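Local structure of translation initiation factor eIF2B subunit gamma (5B04) at residues 168-174 against 313-319; 41-45 against 145-149; 91-97 against 118-124. The protein acts as a subunit of the eIF2B complex, which catalyses exchange of GDP for GTP on the gamma subunit of translation initiation factor eIF2. The protein carries 3 engineered substitutions. One frame throughout, in Å; residues are numbered along the deposited sequence.

Contact 1 of 3, residues 168-174 against 313-319; sequences PSALAVY and IAKDGII
Val173 and Ile318 lie side by side on one face of a parallel strand pair. Their methyls meet, CG2 of Val173 at 3.6 Å from CG2 of Ile318. In Ile318 CG1 is anti to the backbone N (chi1 172°). That puts CG2 between the backbone N and the carbonyl carbon, where it faces the valine. Leu171 is on the same face. Its CG is also anti to the backbone N (chi1 172°), and chi2 of 71° turns CD1 over the partner strand, against O and CB of Asp316 and 4.0 Å from Ile318 CG2. OD2 of Asp316 forms a salt bridge with Lys162 of helix 156-166, and its OD1 lies near Pro168 CB. That helix covers this face through Val159, which touches both Leu171 and Val173.

Ala170, Ala172, Tyr174, Lys315 and Ile319 occupy the other face. CB of Ala170 packs on the lysine stem, 3.5 Å from Lys315 CG, while NZ bonds to the carbonyl of Leu266. The edge of the Tyr174 ring lies beside CA of Gly317, where there is no side chain.

Four backbone bonds join the strands. Asp316 N donates to Ala170 O, Ala172 N to Asp316 O, Ile318 N to Ala172 O and Tyr174 N to Ile318 O; the last is 2.7 Å. Ahead of them, Ser169 N gives a more bent bond to Ala314 O at 2.8 Å, and Ser169 OG takes a weak one from Ala314 N. The parallel pair, with strand 230-245 antiparallel beside 170-176, belongs to the mixed sheet of a GT-A, nucleotidyltransferase-like domain with a Rossmann-like core.

Contact 2 of 3, residues 41-45 against 145-149; sequences AVVFA and CLSCD
Val43 and Leu146 pair across two parallel strands of the Rossmann-like sheet of the nucleotidyltransferase-like domain. The two side chains meet at a slant, with Val43 CG2 4.1 Å from Leu146 CB. CG1 of Val43, anti to the backbone N (chi1 173°), reaches past the strand end to Cys148, 3.9 Å from its N. Three backbone bonds hold the pair. Leu146 N donates to Val42 O at 2.9 Å, and Phe44 N donates to Leu146 O at the same length. The third, from Cys148 N to Phe44 O, is more bent (140° at the hydrogen), and the donor stands above the carbonyl plane.

Helices cover both faces of the sheet. Leu80 of helix 74-82 touches Val43 and Leu146. Across the sheet, Leu132 of helix 128-134 meets Val42 and Cys145, and the Phe44 ring turns away from strand 142-147 to touch Ala131. Strand 87-92 flanks 41-45 on its other edge and bonds to its backbone.

Beyond residue 147 the chain leaves the strand. Ser147 N is bonded to Ser150 OG, and Ser147 OG makes a weak bond to Asp149 OD1. Asp149 OD2 forms a long, weak ion pair with Lys62. At this end of the pair, Cys148 SG lies 3.7 Å from Ala45 CA, and Ala45 CB is 3.8 Å from Cys148 CB.

Contact 3 of 3, residues 91-97 against 118-124; sequences ICMEEAE and APTILDD
This is mainly a side-chain contact between the end of strand 87-92 with the turn after it and the loop that follows strand 113-117. It lies partly at the surface of the nucleotidyltransferase-like domain. Strand pairing ends beside it with the backbone bond of Cys92 with Glu117, and Ala118 CA adds a CA-H...O contact to Cys92 O. The methyl of Ala118 fits among Cys92, Met93, Glu94 and Glu97, and its CB is 3.7 Å from Cys92 SG.

Glu97 ends the type II turn 94-97 and begins the helix. Its CG is anti to the backbone N (chi1 169°), and the extended chain lays the carboxylate beside that methyl, with CD 3.5 Å from Ala118 CB. With an alanine in its place, the Ala118 methyl would probably lose this cover and a gap would open beside it.

Leu122 closes the type I turn 119-122 and points back to the strand end. It crosses Ile91 at about a right angle, with Leu122 CD1 3.6 Å from Ile91 CG2. Met93 crosses it in the same way, and the bend at chi2 (-57°) brings Met93 SD to 3.6 Å from Leu122 CB. CE of Met93 lies near Asp124 OD1. Helix 128-134 backs this apolar part, where Ala131 touches Ile91 and Leu122.

On the solvent side Glu94 and Thr120 run side by side. Thr120 OG1 donates a weak bond to Glu94 OE2 at 3.2 Å. Van der Waals contact and this bond hold the two segments together. Asp123 OD1 is 4.7 Å from Glu94 OE2, with Glu95 nearby, and such gathered carboxylates would probably raise each other's proton affinity.

Overall arrangement
All three contacts reach one mixed sheet of the nucleotidyltransferase-like domain. Contacts 1 and 2 are buried parallel strand pairs joined by backbone bonds, contact 2 covered by helices on both faces and contact 1 by helix 156-166 on one. Their centres are about 17 Å apart and they do not touch. Contact 3 is partly exposed and relies on side chains, with one weak bond and several acid groups on its solvent side. It is nested in the chain between the two halves of contact 2. Strands 39-45 and 87-92 are neighbours, so contacts 2 and 3 touch directly, and helix 128-134 packs on both. Contact 1 stands farther off, its centre about 28 Å from that of contact 3.

Contact 1 of 3, residues 168-174 against 313-319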
loop_
_atom_site.group_PDB
_atom_site.type_symbol
_atom_site.label_atom_id
_atom_site.label_comp_id
_atom_site.label_asym_id
_atom_site.label_seq_id
_atom_site.Cartn_x
_atom_site.Cartn_y
_atom_site.Cartn_z
ATOM N N PRO E 168 32.961 32.684 22.951
ATOM C CA PRO E 168 33.892 32.652 24.080
ATOM C C PRO E 168 34.278 34.051 24.534
ATOM O O PRO E 168 34.008 35.023 23.828
ATOM C CB PRO E 168 35.096 31.918 23.501
ATOM C CG PRO E 168 35.122 32.372 22.076
ATOM C CD PRO E 168 33.681 32.613 21.665
ATOM N N SER E 169 34.906 34.151 25.700
ATOM C CA SER E 169 35.413 35.429 26.174
ATOM C C SER E 169 36.578 35.872 25.301
ATOM O O SER E 169 36.811 37.066 25.112
ATOM C CB SER E 169 35.842 35.331 27.636
ATOM O OG SER E 169 34.768 34.880 28.442
ATOM N N ALA E 170 37.300 34.894 24.761
ATOM C CA ALA E 170 38.433 35.163 23.887
ATOM C C ALA E 170 38.769 33.954 23.021
ATOM O O ALA E 170 38.632 32.810 23.453
ATOM C CB ALA E 170 39.643 35.573 24.703
ATOM N N LEU E 171 39.210 34.218 21.797
ATOM C CA LEU E 171 39.665 33.165 20.899
ATOM C C LEU E 171 41.064 33.479 20.385
ATOM O O LEU E 171 41.292 34.529 19.782
ATOM C CB LEU E 171 38.697 32.994 19.728
ATOM C CG LEU E 171 39.159 32.052 18.614
ATOM C CD1 LEU E 171 39.126 30.603 19.072
ATOM C CD2 LEU E 171 38.314 32.244 17.372
ATOM N N ALA E 172 41.998 32.567 20.628
ATOM C CA ALA E 172 43.379 32.761 20.203
ATOM C C ALA E 172 43.784 31.732 19.156
ATOM O O ALA E 172 43.506 30.542 19.299
ATOM C CB ALA E 172 44.311 32.694 21.395
ATOM N N VAL E 173 44.447 32.199 18.105
ATOM C CA VAL E 173 44.892 31.320 17.033
ATOM C C VAL E 173 46.309 30.819 17.284
ATOM O O VAL E 173 47.200 31.593 17.633
ATOM C CB VAL E 173 44.837 32.029 15.666
ATOM C CG1 VAL E 173 45.269 31.085 14.555
ATOM C CG2 VAL E 173 43.437 32.559 15.403
ATOM N N TYR E 174 46.505 29.516 17.114
ATOM C CA TYR E 174 47.830 28.919 17.211
ATOM C C TYR E 174 48.160 28.192 15.913
ATOM O O TYR E 174 47.294 28.023 15.056
ATOM C CB TYR E 174 47.909 27.969 18.406
ATOM C CG TYR E 174 47.808 28.676 19.739
ATOM C CD1 TYR E 174 46.573 28.926 20.323
ATOM C CD2 TYR E 174 48.947 29.101 20.409
ATOM C CE1 TYR E 174 46.476 29.574 21.541
ATOM C CE2 TYR E 174 48.861 29.750 21.625
ATOM C CZ TYR E 174 47.624 29.984 22.187
ATOM O OH TYR E 174 47.535 30.629 23.399
ATOM N N ILE E 313 33.097 32.130 32.197
ATOM C CA ILE E 313 34.140 32.563 31.268
ATOM C C ILE E 313 34.704 31.371 30.487
ATOM O O ILE E 313 34.643 30.236 30.955
ATOM C CB ILE E 313 35.274 33.300 32.029
ATOM C CG1 ILE E 313 36.228 34.009 31.067
ATOM C CG2 ILE E 313 36.023 32.342 32.944
ATOM C CD1 ILE E 313 37.135 35.014 31.741
ATOM N N ALA E 314 35.223 31.625 29.288
ATOM C CA ALA E 314 35.757 30.556 28.448
ATOM C C ALA E 314 36.689 31.087 27.366
ATOM O O ALA E 314 36.477 32.173 26.826
ATOM C CB ALA E 314 34.620 29.766 27.812
ATOM N N LYS E 315 37.718 30.307 27.047
ATOM C CA LYS E 315 38.645 30.673 25.984
ATOM C C LYS E 315 39.035 29.489 25.125
ATOM O O LYS E 315 39.361 28.414 25.628
ATOM C CB LYS E 315 39.890 31.315 26.567
ATOM C CG LYS E 315 39.685 32.767 26.849
ATOM C CD LYS E 315 40.662 33.229 27.864
ATOM C CE LYS E 315 42.066 33.070 27.360
ATOM N NZ LYS E 315 42.759 34.338 27.625
ATOM N N ASP E 316 39.000 29.701 23.816
ATOM C CA ASP E 316 39.248 28.634 22.864
ATOM C C ASP E 316 40.487 28.902 22.026
ATOM O O ASP E 316 40.814 30.050 21.722
ATOM C CB ASP E 316 38.036 28.448 21.949
ATOM C CG ASP E 316 36.834 27.887 22.682
ATOM O OD1 ASP E 316 36.705 28.132 23.900
ATOM O OD2 ASP E 316 36.012 27.203 22.037
ATOM N N GLY E 317 41.176 27.829 21.662
ATOM C CA GLY E 317 42.293 27.916 20.748
ATOM C C GLY E 317 41.900 27.313 19.417
ATOM O O GLY E 317 41.048 26.427 19.356
ATOM N N ILE E 318 42.507 27.804 18.345
ATOM C CA ILE E 318 42.289 27.231 17.026
ATOM C C ILE E 318 43.627 27.066 16.316
ATOM O O ILE E 318 44.429 27.997 16.243
ATOM C CB ILE E 318 41.326 28.093 16.179
ATOM C CG1 ILE E 318 41.270 27.583 14.737
ATOM C CG2 ILE E 318 41.726 29.555 16.220
ATOM C CD1 ILE E 318 40.363 28.395 13.839
ATOM N N ILE E 319 43.852 25.903 15.737
ATOM C CA ILE E 319 45.111 25.596 15.119
ATOM C C ILE E 319 44.918 25.374 13.649
ATOM O O ILE E 319 44.058 24.642 13.252
ATOM C CB ILE E 319 45.678 24.327 15.729
ATOM C CG1 ILE E 319 46.008 24.572 17.184
ATOM C CG2 ILE E 319 46.941 23.908 15.018
ATOM C CD1 ILE E 319 45.126 23.830 18.142
#

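Contact 2 of 3, residues 41-45 against 145-149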
loop_
_atom_site.group_PDB
_atom_site.type_symbol
_atom_site.label_atom_id
_atom_site.label_comp_id
_atom_site.label_asym_id
_atom_site.label_seq_id
_atom_site.Cartn_x
_atom_site.Cartn_y
_atom_site.Cartn_z
ATOM N N ALA E 41 38.803 46.229 14.665
ATOM C CA ALA E 41 40.133 45.636 14.765
ATOM C C ALA E 41 41.184 46.586 15.326
ATOM O O ALA E 41 41.159 47.790 15.071
ATOM C CB ALA E 41 40.570 45.128 13.403
ATOM N N VAL E 42 42.113 46.023 16.093
ATOM C CA VAL E 42 43.236 46.778 16.633
ATOM C C VAL E 42 44.561 46.122 16.259
ATOM O O VAL E 42 44.863 45.014 16.702
ATOM C CB VAL E 42 43.161 46.900 18.165
ATOM C CG1 VAL E 42 44.432 47.535 18.701
ATOM C CG2 VAL E 42 41.937 47.703 18.578
ATOM N N VAL E 43 45.345 46.810 15.438
ATOM C CA VAL E 43 46.665 46.324 15.060
ATOM C C VAL E 43 47.742 47.058 15.848
ATOM O O VAL E 43 47.829 48.285 15.796
ATOM C CB VAL E 43 46.928 46.498 13.553
ATOM C CG1 VAL E 43 48.368 46.137 13.220
ATOM C CG2 VAL E 43 45.958 45.654 12.745
ATOM N N PHE E 44 48.556 46.309 16.583
ATOM C CA PHE E 44 49.638 46.909 17.352
ATOM C C PHE E 44 50.954 46.847 16.585
ATOM O O PHE E 44 51.422 45.772 16.212
ATOM C CB PHE E 44 49.785 46.224 18.712
ATOM C CG PHE E 44 50.892 46.790 19.557
ATOM C CD1 PHE E 44 51.063 48.160 19.669
ATOM C CD2 PHE E 44 51.758 45.954 20.244
ATOM C CE1 PHE E 44 52.083 48.686 20.441
ATOM C CE2 PHE E 44 52.776 46.475 21.022
ATOM C CZ PHE E 44 52.936 47.844 21.123
ATOM N N ALA E 45 51.540 48.017 16.352
ATOM C CA ALA E 45 52.807 48.119 15.641
ATOM C C ALA E 45 53.878 48.715 16.544
ATOM O O ALA E 45 54.168 49.910 16.476
ATOM C CB ALA E 45 52.643 48.956 14.385
ATOM N N CYS E 145 42.289 41.583 17.555
ATOM C CA CYS E 145 43.581 42.191 17.849
ATOM C C CYS E 145 44.713 41.486 17.108
ATOM O O CYS E 145 44.998 40.315 17.356
ATOM C CB CYS E 145 43.848 42.176 19.355
ATOM S SG CYS E 145 45.272 43.164 19.867
ATOM N N LEU E 146 45.354 42.211 16.197
ATOM C CA LEU E 146 46.472 41.672 15.434
ATOM C C LEU E 146 47.772 42.399 15.747
ATOM O O LEU E 146 47.768 43.487 16.324
ATOM C CB LEU E 146 46.194 41.760 13.933
ATOM C CG LEU E 146 45.163 40.807 13.333
ATOM C CD1 LEU E 146 45.077 41.019 11.832
ATOM C CD2 LEU E 146 45.523 39.367 13.653
ATOM N N SER E 147 48.885 41.785 15.363
ATOM C CA SER E 147 50.179 42.448 15.406
ATOM C C SER E 147 50.557 42.867 13.993
ATOM O O SER E 147 50.036 42.320 13.023
ATOM C CB SER E 147 51.248 41.532 16.002
ATOM O OG SER E 147 52.528 42.136 15.936
ATOM N N CYS E 148 51.458 43.835 13.876
ATOM C CA CYS E 148 51.874 44.321 12.565
ATOM C C CYS E 148 52.661 43.256 11.809
ATOM O O CYS E 148 52.825 43.344 10.593
ATOM C CB CYS E 148 52.708 45.596 12.702
ATOM S SG CYS E 148 54.243 45.398 13.632
ATOM N N ASP E 149 53.137 42.247 12.532
ATOM C CA ASP E 149 53.922 41.176 11.929
ATOM C C ASP E 149 53.081 39.950 11.583
ATOM O O ASP E 149 53.566 39.024 10.944
ATOM C CB ASP E 149 55.075 40.773 12.858
ATOM C CG ASP E 149 54.620 40.510 14.283
ATOM O OD1 ASP E 149 53.558 39.882 14.473
ATOM O OD2 ASP E 149 55.332 40.933 15.217
#

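Contact 3 of 3, residues 91-97 against 118-124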
loop_
_atom_site.group_PDB
_atom_site.type_symbol
_atom_site.label_atom_id
_atom_site.label_comp_id
_atom_site.label_asym_id
_atom_site.label_seq_id
_atom_site.Cartn_x
_atom_site.Cartn_y
_atom_site.Cartn_z
ATOM N N ILE E 91 47.688 51.104 16.544
ATOM C CA ILE E 91 48.517 51.570 17.645
ATOM C C ILE E 91 49.991 51.448 17.273
ATOM O O ILE E 91 50.408 50.443 16.698
ATOM C CB ILE E 91 48.250 50.778 18.936
ATOM C CG1 ILE E 91 46.834 51.037 19.450
ATOM C CG2 ILE E 91 49.268 51.141 19.994
ATOM C CD1 ILE E 91 46.411 50.097 20.558
ATOM N N CYS E 92 50.774 52.472 17.597
ATOM C CA CYS E 92 52.206 52.443 17.324
ATOM C C CYS E 92 52.963 53.396 18.241
ATOM O O CYS E 92 52.400 53.944 19.189
ATOM C CB CYS E 92 52.477 52.806 15.862
ATOM S SG CYS E 92 52.133 54.530 15.438
ATOM N N MET E 93 54.246 53.583 17.952
ATOM C CA MET E 93 55.079 54.506 18.710
ATOM C C MET E 93 55.173 55.835 17.974
ATOM O O MET E 93 55.094 55.873 16.745
ATOM C CB MET E 93 56.470 53.911 18.932
ATOM C CG MET E 93 56.446 52.498 19.490
ATOM S SD MET E 93 55.538 52.393 21.042
ATOM C CE MET E 93 55.435 50.618 21.266
ATOM N N GLU E 94 55.331 56.924 18.723
ATOM C CA GLU E 94 55.408 58.254 18.124
ATOM C C GLU E 94 56.585 58.342 17.165
ATOM O O GLU E 94 56.511 59.005 16.130
ATOM C CB GLU E 94 55.551 59.333 19.190
ATOM C CG GLU E 94 55.115 58.929 20.575
ATOM C CD GLU E 94 54.782 60.134 21.418
ATOM O OE1 GLU E 94 54.462 61.195 20.839
ATOM O OE2 GLU E 94 54.904 60.045 22.655
ATOM N N GLU E 95 57.678 57.684 17.535
ATOM C CA GLU E 95 58.819 57.547 16.647
ATOM C C GLU E 95 58.355 56.824 15.392
ATOM O O GLU E 95 57.857 55.699 15.467
ATOM C CB GLU E 95 59.961 56.788 17.328
ATOM C CG GLU E 95 60.481 57.437 18.611
ATOM C CD GLU E 95 59.587 57.192 19.815
ATOM O OE1 GLU E 95 59.971 57.596 20.934
ATOM O OE2 GLU E 95 58.501 56.594 19.650
ATOM N N ALA E 96 58.497 57.493 14.252
ATOM C CA ALA E 96 58.011 56.994 12.968
ATOM C C ALA E 96 56.498 56.766 12.979
ATOM O O ALA E 96 55.998 55.838 12.343
ATOM C CB ALA E 96 58.741 55.712 12.577
ATOM N N GLU E 97 55.775 57.612 13.709
ATOM C CA GLU E 97 54.319 57.633 13.620
ATOM C C GLU E 97 53.923 58.257 12.292
ATOM O O GLU E 97 52.995 57.801 11.624
ATOM C CB GLU E 97 53.697 58.415 14.779
ATOM C CG GLU E 97 52.207 58.688 14.606
ATOM C CD GLU E 97 51.663 59.672 15.625
ATOM O OE1 GLU E 97 52.458 60.204 16.427
ATOM O OE2 GLU E 97 50.438 59.917 15.618
ATOM N N ALA E 118 49.015 56.895 18.134
ATOM C CA ALA E 118 50.281 56.679 18.825
ATOM C C ALA E 118 50.294 57.426 20.152
ATOM O O ALA E 118 50.861 58.514 20.247
ATOM C CB ALA E 118 51.447 57.118 17.954
ATOM N N PRO E 119 49.666 56.837 21.182
ATOM C CA PRO E 119 49.545 57.472 22.498
ATOM C C PRO E 119 50.910 57.773 23.106
ATOM O O PRO E 119 51.811 56.935 23.037
ATOM C CB PRO E 119 48.787 56.430 23.327
ATOM C CG PRO E 119 49.014 55.139 22.624
ATOM C CD PRO E 119 49.094 55.480 21.172
ATOM N N THR E 120 51.055 58.959 23.689
ATOM C CA THR E 120 52.342 59.411 24.205
ATOM C C THR E 120 52.840 58.537 25.351
ATOM O O THR E 120 54.027 58.533 25.674
ATOM C CB THR E 120 52.278 60.873 24.683
ATOM O OG1 THR E 120 53.529 61.236 25.282
ATOM C CG2 THR E 120 51.162 61.057 25.699
ATOM N N ILE E 121 51.920 57.788 25.948
ATOM C CA ILE E 121 52.236 56.883 27.041
ATOM C C ILE E 121 53.174 55.757 26.582
ATOM O O ILE E 121 53.851 55.131 27.397
ATOM C CB ILE E 121 50.941 56.282 27.644
ATOM C CG1 ILE E 121 49.901 57.381 27.880
ATOM C CG2 ILE E 121 51.229 55.548 28.946
ATOM C CD1 ILE E 121 48.821 57.462 26.817
ATOM N N LEU E 122 53.232 55.522 25.274
ATOM C CA LEU E 122 54.004 54.405 24.731
ATOM C C LEU E 122 55.478 54.735 24.477
ATOM O O LEU E 122 55.807 55.549 23.614
ATOM C CB LEU E 122 53.336 53.877 23.461
ATOM C CG LEU E 122 51.939 53.282 23.649
ATOM C CD1 LEU E 122 51.551 52.443 22.445
ATOM C CD2 LEU E 122 51.854 52.462 24.930
ATOM N N ASP E 123 56.349 54.065 25.230
ATOM C CA ASP E 123 57.797 54.252 25.199
ATOM C C ASP E 123 58.611 52.947 25.154
ATOM O O ASP E 123 59.746 52.905 25.628
ATOM C CB ASP E 123 58.233 55.074 26.416
ATOM C CG ASP E 123 57.808 56.523 26.334
ATOM O OD1 ASP E 123 57.428 56.980 25.236
ATOM O OD2 ASP E 123 57.856 57.212 27.373
ATOM N N ASP E 124 58.005 51.888 24.617
ATOM C CA ASP E 124 58.678 50.603 24.359
ATOM C C ASP E 124 59.015 49.809 25.626
ATOM O O ASP E 124 59.459 48.665 25.530
ATOM C CB ASP E 124 59.965 50.790 23.549
ATOM C CG ASP E 124 59.711 51.392 22.189
ATOM O OD1 ASP E 124 58.566 51.290 21.702
ATOM O OD2 ASP E 124 60.654 51.962 21.602
#